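Local structure of arabinofuranosidase (Bifidobacterium longum, 2Y2W) at residues D[77-82]-D[94-99]; D[186-191]-D[195-200]; D[250-255]-D[268-273]; D[303-308]-D[461-466]; D[430-435]-D[534-539]. The protein hydrolyses terminal alpha-L-arabinofuranosyl residues, including alpha-(1->5)-linked ones, from arabinan and arabinoxylan, helping to degrade plant cell walls. All coordinates share one frame; numbering follows the deposited sequence.

Contact 1 (D[77-82]-D[94-99])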
# COMPACT_ATOMS: atom_id res chain seq x y z
N GLY D 77 28.65 -14.21 -15.08
CA GLY D 77 29.13 -15.28 -15.94
C GLY D 77 28.58 -15.14 -17.34
O GLY D 77 28.82 -15.99 -18.20
N GLY D 78 27.85 -14.05 -17.57
CA GLY D 78 27.27 -13.74 -18.87
C GLY D 78 27.89 -12.48 -19.43
O GLY D 78 28.89 -12.53 -20.14
N ILE D 79 27.28 -11.34 -19.12
CA ILE D 79 27.81 -10.05 -19.55
C ILE D 79 28.89 -9.53 -18.59
O ILE D 79 29.74 -8.73 -18.98
CB ILE D 79 26.70 -8.99 -19.74
CG1 ILE D 79 25.93 -8.75 -18.43
CG2 ILE D 79 25.76 -9.40 -20.87
CD1 ILE D 79 25.26 -7.40 -18.34
N TYR D 80 28.86 -10.01 -17.34
CA TYR D 80 29.80 -9.56 -16.32
C TYR D 80 30.63 -10.72 -15.77
O TYR D 80 30.09 -11.68 -15.21
CB TYR D 80 29.04 -8.85 -15.19
CG TYR D 80 29.91 -8.25 -14.11
CD1 TYR D 80 30.62 -7.07 -14.33
CD2 TYR D 80 30.01 -8.86 -12.86
CE1 TYR D 80 31.41 -6.51 -13.34
CE2 TYR D 80 30.81 -8.31 -11.86
CZ TYR D 80 31.50 -7.14 -12.10
OH TYR D 80 32.28 -6.59 -11.12
N GLU D 81 31.94 -10.62 -15.94
CA GLU D 81 32.89 -11.63 -15.45
C GLU D 81 34.28 -11.00 -15.40
O GLU D 81 35.03 -11.10 -16.37
CB GLU D 81 32.88 -12.87 -16.35
CG GLU D 81 33.41 -14.14 -15.69
CD GLU D 81 33.21 -15.39 -16.54
OE1 GLU D 81 32.26 -15.43 -17.35
OE2 GLU D 81 33.99 -16.35 -16.38
N PRO D 82 34.63 -10.35 -14.27
CA PRO D 82 35.85 -9.55 -14.13
C PRO D 82 37.16 -10.31 -14.35
O PRO D 82 38.16 -9.72 -14.77
CB PRO D 82 35.79 -9.05 -12.68
CG PRO D 82 34.36 -9.16 -12.30
CD PRO D 82 33.84 -10.36 -13.02
N GLN D 94 34.20 -8.96 -23.27
CA GLN D 94 34.23 -8.39 -24.62
C GLN D 94 33.73 -9.37 -25.67
O GLN D 94 33.08 -8.97 -26.63
CB GLN D 94 35.63 -7.88 -24.99
CG GLN D 94 35.67 -6.95 -26.21
CD GLN D 94 34.78 -5.72 -26.06
OE1 GLN D 94 34.96 -4.91 -25.15
NE2 GLN D 94 33.83 -5.57 -26.98
N ASP D 95 34.01 -10.66 -25.48
CA ASP D 95 33.55 -11.69 -26.42
C ASP D 95 32.03 -11.75 -26.49
O ASP D 95 31.45 -11.98 -27.55
CB ASP D 95 34.16 -13.06 -26.11
CG ASP D 95 33.86 -13.56 -24.69
OD1 ASP D 95 33.24 -12.82 -23.89
OD2 ASP D 95 34.25 -14.70 -24.38
N VAL D 96 31.38 -11.51 -25.34
CA VAL D 96 29.93 -11.46 -25.26
C VAL D 96 29.42 -10.18 -25.93
O VAL D 96 28.48 -10.24 -26.73
CB VAL D 96 29.44 -11.57 -23.78
CG1 VAL D 96 27.97 -11.20 -23.65
CG2 VAL D 96 29.69 -12.97 -23.26
N LEU D 97 30.06 -9.05 -25.62
CA LEU D 97 29.75 -7.77 -26.26
C LEU D 97 29.87 -7.82 -27.79
O LEU D 97 29.03 -7.27 -28.50
CB LEU D 97 30.64 -6.66 -25.71
CG LEU D 97 30.20 -5.89 -24.46
CD1 LEU D 97 31.36 -5.12 -23.87
CD2 LEU D 97 29.03 -4.96 -24.78
N ASP D 98 30.92 -8.49 -28.28
CA ASP D 98 31.14 -8.67 -29.71
C ASP D 98 29.98 -9.40 -30.38
O ASP D 98 29.55 -9.03 -31.47
CB ASP D 98 32.46 -9.40 -29.98
CG ASP D 98 33.69 -8.54 -29.71
OD1 ASP D 98 33.58 -7.29 -29.68
OD2 ASP D 98 34.78 -9.12 -29.54
N LEU D 99 29.47 -10.44 -29.71
CA LEU D 99 28.33 -11.20 -30.21
C LEU D 99 26.99 -10.46 -30.09
O LEU D 99 26.06 -10.76 -30.83
CB LEU D 99 28.24 -12.58 -29.54
CG LEU D 99 29.33 -13.60 -29.87
CD1 LEU D 99 29.10 -14.89 -29.09
CD2 LEU D 99 29.40 -13.90 -31.36
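Val96 of helix 94-103 meets the short helix 75-79 with both methyls: each touches Gly78 O, and CG1 also meets Ile79. The first kind of contact is between a methyl and a backbone carbonyl: Val96 CG2 lies 3.3 Å from Gly78 O, while Val96 CG1 is 3.9 Å from the same oxygen. Gly78 suits this place because its backbone angles (phi -115°, psi -90°) are ones that glycine adopts more readily than residues with a side chain. The second kind is apolar. Ile79 CG2 comes within 4.0 Å of Val96 CG1, the two beta-branched chains crossing obliquely. With chi1 of 60°, Ile79 places CG1 between its backbone N and carbonyl carbon; its longer branch then leads away from Val96, which CG2 alone touches, and the side chain also packs on Trp155 and Met147.

Polar bonds lie to the side of this seam. Within the helix, Gln94 NE2 donates to Asp98 OD1 over 3.2 Å, one turn on, meeting the carboxylate from above its plane. Arg93 forms salt bridges to both sides, with Glu81 through NH1 and with Asp95 through NH2.

All three touching residues are buried, so dispersion and the exclusion of water hold the helices together, while the charges shared through Arg93 probably fix how the loop residue Glu81 lies beside the start of helix 94-103.

Contact 2 (D[186-191]-D[195-200])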
# COMPACT_ATOMS: atom_id res chain seq x y z
N GLY D 186 17.87 12.92 -13.61
CA GLY D 186 17.83 14.28 -13.10
C GLY D 186 19.07 15.08 -13.45
O GLY D 186 20.14 14.51 -13.69
N ALA D 187 18.92 16.39 -13.51
CA ALA D 187 20.05 17.29 -13.69
C ALA D 187 20.83 17.37 -12.38
O ALA D 187 20.24 17.28 -11.31
CB ALA D 187 19.57 18.67 -14.12
N PRO D 188 22.17 17.52 -12.46
CA PRO D 188 22.95 17.74 -11.24
C PRO D 188 22.44 18.95 -10.47
O PRO D 188 22.04 19.95 -11.07
CB PRO D 188 24.36 18.01 -11.78
CG PRO D 188 24.41 17.29 -13.08
CD PRO D 188 23.03 17.40 -13.66
N GLY D 189 22.42 18.84 -9.14
CA GLY D 189 21.91 19.92 -8.29
C GLY D 189 20.75 19.50 -7.41
O GLY D 189 20.11 20.33 -6.76
N THR D 190 20.46 18.20 -7.39
CA THR D 190 19.48 17.61 -6.50
C THR D 190 20.14 16.42 -5.79
O THR D 190 21.08 15.83 -6.33
CB THR D 190 18.20 17.19 -7.27
OG1 THR D 190 17.04 17.44 -6.47
CG2 THR D 190 18.25 15.72 -7.67
N ALA D 191 19.67 16.09 -4.58
CA ALA D 191 20.33 15.07 -3.76
C ALA D 191 20.53 13.73 -4.49
O ALA D 191 21.64 13.19 -4.48
CB ALA D 191 19.58 14.86 -2.45
N GLN D 195 24.17 12.08 -6.23
CA GLN D 195 24.67 10.73 -5.93
C GLN D 195 25.19 10.04 -7.19
O GLN D 195 26.24 9.42 -7.16
CB GLN D 195 23.59 9.87 -5.27
CG GLN D 195 23.50 10.04 -3.76
CD GLN D 195 22.54 9.05 -3.12
OE1 GLN D 195 22.62 7.84 -3.36
NE2 GLN D 195 21.63 9.56 -2.29
N ARG D 196 24.44 10.17 -8.29
CA ARG D 196 24.86 9.61 -9.58
C ARG D 196 26.18 10.22 -10.03
O ARG D 196 27.08 9.51 -10.49
CB ARG D 196 23.79 9.84 -10.64
CG ARG D 196 23.92 8.94 -11.86
CD ARG D 196 23.62 9.67 -13.16
NE ARG D 196 22.49 10.59 -13.04
CZ ARG D 196 22.59 11.92 -13.10
NH1 ARG D 196 23.76 12.51 -13.28
NH2 ARG D 196 21.50 12.66 -12.97
N VAL D 197 26.29 11.54 -9.89
CA VAL D 197 27.52 12.28 -10.20
C VAL D 197 28.69 11.78 -9.35
O VAL D 197 29.77 11.51 -9.87
CB VAL D 197 27.32 13.81 -10.00
CG1 VAL D 197 28.61 14.57 -10.29
CG2 VAL D 197 26.19 14.33 -10.89
N ALA D 198 28.45 11.64 -8.05
CA ALA D 198 29.46 11.13 -7.12
C ALA D 198 29.83 9.68 -7.41
O ALA D 198 30.95 9.25 -7.14
CB ALA D 198 28.99 11.29 -5.69
N ASN D 199 28.88 8.93 -7.97
CA ASN D 199 29.10 7.53 -8.33
C ASN D 199 29.84 7.33 -9.65
O ASN D 199 30.14 6.20 -10.03
CB ASN D 199 27.77 6.76 -8.34
CG ASN D 199 27.17 6.59 -6.95
OD1 ASN D 199 27.77 6.97 -5.94
ND2 ASN D 199 25.98 6.02 -6.89
N GLY D 200 30.12 8.43 -10.36
CA GLY D 200 30.96 8.39 -11.56
C GLY D 200 30.26 8.70 -12.87
O GLY D 200 30.90 8.69 -13.93
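Arg196 and Val197 face the loop 186-191 side by side, one with a flat charged end and the other with a methyl. The arginine leaves the helix with CG anti to its backbone N (chi1 -162°), then bends at chi2 and chi3, bringing the guanidinium edge-on to the loop. NH2 approaches Gly186 O near the guanidinium plane; the modelled separation of 2.4 Å is too short to trust. NE of the same group donates to Tyr183 O and NH1 to Ile201 O. Alongside, Val197 CG2 lies 4.1 Å from Pro188 CG, the two chains crossing at about a right angle. Both offer compact apolar surfaces at a place only partly buried. One residue earlier, Gln195 N donates to Ala191 O at 3.3 Å, the regular bond of a first turn.

A leucine in place of Arg196 would probably leave Tyr183 O and Ile201 O, and perhaps Gly186 O, without their donor and let the loop shift against the helix.

Thr190 OG1 also bonds Met133 O of a second subunit. One buried guanidinium thus serves backbone oxygens at the end of helix 174-185 and, through Ile201, just after 191-198, where its positive charge is likely to be welcome.

Contact 3 (D[250-255]-D[268-273])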
# COMPACT_ATOMS: atom_id res chain seq x y z
N LEU D 250 6.13 4.92 -21.42
CA LEU D 250 5.84 4.03 -20.30
C LEU D 250 5.06 2.77 -20.68
O LEU D 250 4.07 2.83 -21.42
CB LEU D 250 5.11 4.80 -19.20
CG LEU D 250 5.83 6.06 -18.70
CD1 LEU D 250 4.92 6.90 -17.83
CD2 LEU D 250 7.12 5.72 -17.97
N VAL D 251 5.51 1.64 -20.14
CA VAL D 251 4.95 0.33 -20.45
C VAL D 251 4.17 -0.24 -19.27
O VAL D 251 4.70 -0.36 -18.16
CB VAL D 251 6.05 -0.69 -20.85
CG1 VAL D 251 5.43 -1.97 -21.41
CG2 VAL D 251 7.02 -0.09 -21.86
N ALA D 252 2.90 -0.57 -19.51
CA ALA D 252 2.07 -1.26 -18.52
C ALA D 252 2.14 -2.76 -18.74
O ALA D 252 2.25 -3.22 -19.88
CB ALA D 252 0.64 -0.79 -18.62
N CYS D 253 2.09 -3.51 -17.64
CA CYS D 253 2.05 -4.97 -17.69
C CYS D 253 0.76 -5.43 -18.36
O CYS D 253 -0.33 -4.97 -18.00
CB CYS D 253 2.13 -5.58 -16.29
SG CYS D 253 3.63 -5.22 -15.36
N GLY D 254 0.89 -6.32 -19.33
CA GLY D 254 -0.26 -6.96 -19.95
C GLY D 254 -0.38 -8.36 -19.39
O GLY D 254 -0.22 -8.57 -18.18
N SER D 255 -0.65 -9.32 -20.27
CA SER D 255 -0.71 -10.72 -19.87
C SER D 255 0.66 -11.39 -19.96
O SER D 255 1.47 -11.06 -20.83
CB SER D 255 -1.75 -11.48 -20.69
OG SER D 255 -3.07 -11.07 -20.36
N LYS D 268 -7.84 -4.65 -20.97
CA LYS D 268 -8.97 -3.74 -21.09
C LYS D 268 -9.12 -2.87 -19.84
O LYS D 268 -9.17 -1.64 -19.94
CB LYS D 268 -10.26 -4.50 -21.37
CG LYS D 268 -11.35 -3.65 -22.00
CD LYS D 268 -12.42 -4.50 -22.69
CE LYS D 268 -11.90 -5.16 -23.97
NZ LYS D 268 -11.19 -6.45 -23.71
N THR D 269 -9.17 -3.50 -18.67
CA THR D 269 -9.34 -2.80 -17.40
C THR D 269 -8.17 -1.86 -17.11
O THR D 269 -8.37 -0.69 -16.78
CB THR D 269 -9.53 -3.79 -16.23
OG1 THR D 269 -10.54 -4.74 -16.57
CG2 THR D 269 -9.93 -3.06 -14.95
N VAL D 270 -6.95 -2.38 -17.25
CA VAL D 270 -5.73 -1.63 -16.94
C VAL D 270 -5.54 -0.43 -17.88
O VAL D 270 -5.33 0.69 -17.41
CB VAL D 270 -4.48 -2.56 -16.94
CG1 VAL D 270 -3.18 -1.77 -17.00
CG2 VAL D 270 -4.51 -3.47 -15.71
N LEU D 271 -5.63 -0.68 -19.18
CA LEU D 271 -5.41 0.38 -20.17
C LEU D 271 -6.50 1.45 -20.18
O LEU D 271 -6.21 2.61 -20.42
CB LEU D 271 -5.20 -0.21 -21.58
CG LEU D 271 -4.01 -1.16 -21.79
CD1 LEU D 271 -4.02 -1.72 -23.20
CD2 LEU D 271 -2.67 -0.49 -21.49
N THR D 272 -7.75 1.06 -19.92
CA THR D 272 -8.86 2.01 -19.88
C THR D 272 -8.64 3.10 -18.83
O THR D 272 -8.86 4.28 -19.10
CB THR D 272 -10.23 1.30 -19.64
OG1 THR D 272 -10.49 0.40 -20.72
CG2 THR D 272 -11.37 2.31 -19.55
N LYS D 273 -8.19 2.70 -17.64
CA LYS D 273 -7.98 3.64 -16.54
C LYS D 273 -6.72 4.49 -16.73
O LYS D 273 -6.76 5.70 -16.55
CB LYS D 273 -7.93 2.90 -15.20
CG LYS D 273 -8.06 3.82 -13.99
CD LYS D 273 -8.42 3.04 -12.74
CE LYS D 273 -8.65 3.97 -11.55
NZ LYS D 273 -9.06 3.22 -10.33
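The peptide carbonyl of Cys253 is the flat group at this contact, and Val270 CG1 lies 4.4 Å from its oxygen. That oxygen is not left to the methyl alone, for the indole NE1 of Trp266, one turn earlier on the same helix, donates a hydrogen bond to it. A second carbonyl, on the helix itself, is gripped from both faces of its plane: Lys268 O accepts from Thr272 OG1 at 2.6 Å on one face and from Thr272 N at 3.1 Å on the other. A threonine suits this spot because its hydroxyl can fold back on the preceding turn, away from the strand.

Across the contact the meeting is apolar. Ala252 CB points at the helix and touches two side chains, Val270 CG1 at 4.3 Å and Leu271 CD2 at 4.4 Å. The valine methyl that does so stands anti to the backbone N (chi1 165°). These belong to the beta-alpha-beta unit formed by strand 249-252, helix 265-274 and strand 280-287, one of the repeating steps of the eight-stranded (beta/alpha)8 barrel. Ala252 is on the outer wall, where a small methyl lets the helix come close; the alpha carbons of Ala252 and Leu271 are 7.8 Å apart.

Leu271 also packs on Leu278, which touches Ala252 as well, and on Ala321 and Ala324 of helix 307-327, while Val270 packs on Tyr230, whose hydroxyl bonds Cys253 N. The Cys253 side chain lies near the probable active site, about 5 Å from that of Asn214, a probable arabinofuranose-binding residue, and about 6 Å from that of Glu215, the likely acid/base.

Contact 4 (D[303-308]-D[461-466])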
# COMPACT_ATOMS: atom_id res chain seq x y z
N PHE D 303 4.19 -27.08 -32.27
CA PHE D 303 5.25 -26.15 -31.89
C PHE D 303 5.77 -25.33 -33.08
O PHE D 303 6.09 -24.15 -32.93
CB PHE D 303 6.39 -26.92 -31.21
CG PHE D 303 7.61 -26.10 -30.93
CD1 PHE D 303 7.52 -24.93 -30.16
CD2 PHE D 303 8.85 -26.49 -31.41
CE1 PHE D 303 8.65 -24.17 -29.90
CE2 PHE D 303 9.99 -25.74 -31.14
CZ PHE D 303 9.89 -24.58 -30.38
N LEU D 304 5.85 -25.95 -34.25
CA LEU D 304 6.32 -25.26 -35.45
C LEU D 304 5.33 -24.20 -35.93
O LEU D 304 5.72 -23.25 -36.63
CB LEU D 304 6.63 -26.26 -36.57
CG LEU D 304 7.84 -27.18 -36.36
CD1 LEU D 304 7.73 -28.43 -37.21
CD2 LEU D 304 9.16 -26.46 -36.63
N ALA D 305 4.06 -24.34 -35.54
CA ALA D 305 3.03 -23.37 -35.88
C ALA D 305 2.70 -22.44 -34.71
O ALA D 305 1.56 -21.96 -34.58
CB ALA D 305 1.77 -24.08 -36.37
N SER D 306 3.70 -22.17 -33.86
CA SER D 306 3.52 -21.33 -32.67
C SER D 306 3.24 -19.87 -32.98
O SER D 306 2.70 -19.14 -32.14
CB SER D 306 4.73 -21.44 -31.74
OG SER D 306 4.74 -22.69 -31.07
N SER D 307 3.59 -19.44 -34.19
CA SER D 307 3.32 -18.08 -34.66
C SER D 307 1.83 -17.76 -34.69
O SER D 307 1.43 -16.60 -34.53
CB SER D 307 3.94 -17.86 -36.04
OG SER D 307 3.77 -18.99 -36.88
N GLU D 308 1.00 -18.79 -34.87
CA GLU D 308 -0.46 -18.66 -34.89
C GLU D 308 -1.02 -18.21 -33.55
O GLU D 308 -2.01 -17.48 -33.50
CB GLU D 308 -1.10 -19.98 -35.31
CG GLU D 308 -0.71 -20.46 -36.71
CD GLU D 308 -1.22 -19.56 -37.82
OE1 GLU D 308 -2.44 -19.26 -37.84
OE2 GLU D 308 -0.40 -19.14 -38.67
N GLY D 461 -5.88 -24.95 -35.89
CA GLY D 461 -6.65 -25.56 -36.97
C GLY D 461 -5.80 -26.02 -38.14
O GLY D 461 -4.79 -26.70 -37.95
N ASP D 462 -6.22 -25.66 -39.35
CA ASP D 462 -5.45 -25.93 -40.55
C ASP D 462 -4.65 -24.68 -40.91
O ASP D 462 -5.23 -23.62 -41.19
CB ASP D 462 -6.37 -26.34 -41.71
N VAL D 463 -3.33 -24.79 -40.87
CA VAL D 463 -2.45 -23.63 -41.03
C VAL D 463 -1.50 -23.75 -42.24
O VAL D 463 -1.03 -24.84 -42.55
CB VAL D 463 -1.64 -23.35 -39.73
CG1 VAL D 463 -2.57 -22.88 -38.62
CG2 VAL D 463 -0.83 -24.57 -39.29
N PRO D 464 -1.23 -22.62 -42.92
CA PRO D 464 -0.30 -22.63 -44.05
C PRO D 464 1.10 -23.08 -43.64
O PRO D 464 1.59 -22.69 -42.58
CB PRO D 464 -0.27 -21.16 -44.50
CG PRO D 464 -1.56 -20.59 -44.03
CD PRO D 464 -1.83 -21.28 -42.73
N ALA D 465 1.72 -23.92 -44.46
CA ALA D 465 3.06 -24.42 -44.19
C ALA D 465 4.11 -23.32 -44.34
O ALA D 465 5.00 -23.19 -43.50
CB ALA D 465 3.38 -25.60 -45.10
N ILE D 466 3.99 -22.54 -45.41
CA ILE D 466 4.93 -21.45 -45.70
C ILE D 466 4.43 -20.13 -45.11
O ILE D 466 3.24 -19.81 -45.19
CB ILE D 466 5.20 -21.31 -47.23
CG1 ILE D 466 5.62 -22.65 -47.85
CG2 ILE D 466 6.25 -20.22 -47.52
CD1 ILE D 466 6.93 -23.24 -47.32
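The junction between the catalytic barrel and the C-terminal beta domain is made here by Val463, near the start of strand 462-473, pressing into the turn that joins helices 297-304 and 307-327. Its two methyls have separate targets. Val463 CG2 meets Ala305 CB at 3.9 Å, and Val463 CG1 rests against the stem of Glu308, 3.6 Å from CG. With chi1 -68°, CG1 of the valine lies anti to the carbonyl carbon and CG2 between the backbone N and that carbon, which turns the two methyls to different partners.

The Glu308 and Val463 chains run past one another, pointing opposite ways. In the glutamate the bend at chi2 (-67°) lays CG, CD and OE1 alongside one methyl, with OE1 3.7 Å from Val463 CG1. The charge is met elsewhere, OE2 forming a salt bridge to Arg486. A glutamate fits because its methylenes can serve the apolar contact while its end reaches the arginine; Ala305 suits the turn, its CB being all that meets the valine methyl.

The turn has its own bracing. Phe303 O accepts from Ser306 OG at 2.7 Å and from Ser306 N at 3.2 Å, both arriving on the same face of the carbonyl plane.

Among its neighbours, Val463 pairs through its backbone with Ile455 of strand 444-456 and Ala465 with Arg486, just beyond strand 478-485. Phe303 and Ser307 pack on helix 382-397 of the barrel, whereas Leu304 reaches across to loop residues Ala488 and Ile557 of the beta domain.

Contact 5 (D[430-435]-D[534-539])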
# COMPACT_ATOMS: atom_id res chain seq x y z
N THR D 430 19.41 -20.28 -32.54
CA THR D 430 18.46 -19.16 -32.54
C THR D 430 19.12 -17.80 -32.79
O THR D 430 18.43 -16.81 -33.02
CB THR D 430 17.67 -19.08 -31.22
OG1 THR D 430 18.59 -19.03 -30.12
CG2 THR D 430 16.76 -20.29 -31.06
N PHE D 431 20.45 -17.78 -32.72
CA PHE D 431 21.25 -16.58 -32.99
C PHE D 431 21.10 -16.09 -34.44
O PHE D 431 20.93 -14.90 -34.69
CB PHE D 431 22.73 -16.87 -32.70
CG PHE D 431 23.62 -15.67 -32.79
CD1 PHE D 431 24.13 -15.25 -34.02
CD2 PHE D 431 23.98 -14.96 -31.65
CE1 PHE D 431 24.97 -14.15 -34.11
CE2 PHE D 431 24.82 -13.85 -31.73
CZ PHE D 431 25.32 -13.44 -32.96
N TYR D 432 21.16 -17.03 -35.37
CA TYR D 432 21.26 -16.73 -36.80
C TYR D 432 20.01 -16.13 -37.46
O TYR D 432 20.15 -15.25 -38.31
CB TYR D 432 21.76 -17.97 -37.57
CG TYR D 432 23.09 -18.50 -37.06
CD1 TYR D 432 24.29 -17.91 -37.44
CD2 TYR D 432 23.14 -19.60 -36.21
CE1 TYR D 432 25.52 -18.40 -36.98
CE2 TYR D 432 24.36 -20.10 -35.74
CZ TYR D 432 25.54 -19.49 -36.13
OH TYR D 432 26.75 -19.97 -35.67
N PRO D 433 18.80 -16.59 -37.09
CA PRO D 433 17.61 -15.94 -37.65
C PRO D 433 17.40 -14.52 -37.12
O PRO D 433 16.84 -13.68 -37.83
CB PRO D 433 16.45 -16.84 -37.20
CG PRO D 433 17.08 -18.13 -36.85
CD PRO D 433 18.43 -17.79 -36.31
N PHE D 434 17.83 -14.27 -35.88
CA PHE D 434 17.71 -12.95 -35.27
C PHE D 434 18.68 -11.95 -35.90
O PHE D 434 18.27 -10.86 -36.30
CB PHE D 434 17.93 -13.02 -33.75
CG PHE D 434 17.51 -11.78 -33.02
CD1 PHE D 434 18.41 -10.72 -32.84
CD2 PHE D 434 16.23 -11.65 -32.51
CE1 PHE D 434 18.03 -9.57 -32.17
CE2 PHE D 434 15.84 -10.50 -31.83
CZ PHE D 434 16.74 -9.45 -31.66
N ALA D 435 19.95 -12.34 -36.00
CA ALA D 435 20.99 -11.50 -36.59
C ALA D 435 20.61 -11.00 -37.99
O ALA D 435 20.69 -9.80 -38.27
CB ALA D 435 22.31 -12.24 -36.63
N ALA D 534 28.05 -26.69 -35.37
CA ALA D 534 27.47 -27.84 -36.06
C ALA D 534 26.22 -27.48 -36.86
O ALA D 534 25.97 -28.05 -37.92
CB ALA D 534 27.18 -28.97 -35.08
N VAL D 535 25.43 -26.55 -36.33
CA VAL D 535 24.24 -26.05 -37.03
C VAL D 535 24.43 -24.58 -37.39
O VAL D 535 24.13 -23.68 -36.60
CB VAL D 535 22.94 -26.25 -36.20
CG1 VAL D 535 21.72 -25.80 -37.00
CG2 VAL D 535 22.79 -27.70 -35.76
N THR D 536 24.96 -24.34 -38.58
CA THR D 536 25.17 -22.99 -39.10
C THR D 536 24.40 -22.82 -40.41
O THR D 536 24.14 -23.81 -41.09
CB THR D 536 26.67 -22.70 -39.32
OG1 THR D 536 27.26 -23.75 -40.10
CG2 THR D 536 27.41 -22.59 -37.99
N PRO D 537 24.01 -21.58 -40.75
CA PRO D 537 23.32 -21.33 -42.01
C PRO D 537 24.16 -21.72 -43.21
O PRO D 537 25.34 -21.36 -43.29
CB PRO D 537 23.08 -19.81 -41.99
CG PRO D 537 23.10 -19.45 -40.57
CD PRO D 537 24.10 -20.35 -39.93
N GLN D 538 23.56 -22.46 -44.13
CA GLN D 538 24.23 -22.93 -45.34
C GLN D 538 23.69 -22.17 -46.56
O GLN D 538 22.54 -21.75 -46.56
CB GLN D 538 24.03 -24.44 -45.52
CG GLN D 538 24.47 -25.29 -44.32
CD GLN D 538 25.93 -25.08 -43.93
OE1 GLN D 538 26.83 -25.18 -44.76
NE2 GLN D 538 26.16 -24.79 -42.66
N PRO D 539 24.54 -21.98 -47.59
CA PRO D 539 24.10 -21.31 -48.81
C PRO D 539 22.88 -21.98 -49.44
O PRO D 539 22.84 -23.21 -49.59
CB PRO D 539 25.31 -21.45 -49.74
CG PRO D 539 26.47 -21.51 -48.82
CD PRO D 539 25.98 -22.28 -47.62
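Thr536, whose methyl lies against the hydroxyl of Tyr432, has its carbonyl oxygen held by Gln538 NE2 at 2.7 Å. The amide comes in from well above the carbonyl plane, away from the lone-pair directions, yet its N-H points fairly straight at the oxygen. This side-chain bond spans Pro537, linking the residues before and after it.

Pro537 lies over one face of the Tyr432 ring in a CH-pi interaction: CD is 3.6 Å from the ring centroid and 17° off the normal. Proline suits the place because its CD hydrogens, next to the imide nitrogen, are slightly positive and meet the pi cloud well. The ring carbon Pro537 CG also touches Tyr432 CB at 3.6 Å. In the tyrosine, chi1 of -57° sends the ring toward 534-539, and chi2 near -80° turns its face to the proline. At the far end Tyr432 OH is 3.6 Å from Thr536 CG2, and Tyr432 CE2 lies 3.7 Å from Val535 O.

An alanine in place of Tyr432 would probably strip Pro537 of the aromatic surface it covers and open a gap between helix 431-440 and segment 535-537.

Leu518 of strand 512-518 also packs on Tyr432. With its apolar and CH-pi contacts, the tyrosine is likely to hold residues 535-537, just before the weakly bonded strand 538-539, by surface rather than by direct polar bonds.

How the contacts relate
Along the chain the contacts run from 1 to 3 in series, while contacts 4 and 5 interleave: 303-308 and 430-435 come first, then 461-466 and 534-539. Contacts 1 to 3 belong to the barrel part; contact 3 lies within one of its beta-alpha-beta units. Contacts 4 and 5 both reach the mixed sheet of the C-terminal domain, with nearest atoms about 8 Å apart. Contacts 1 and 5 touch through Leu99 O and Phe431 CE2, 3.4 Å apart, tying helix 94-103 to helix 431-440. Contacts 2 and 4 are farthest apart, centres about 52 Å; contact 2 also meets another subunit, which contacts 1, 4 and 5 do not. Catalytic and beta domains are thus probably joined at more than one point, contacts 4 and 5 among them.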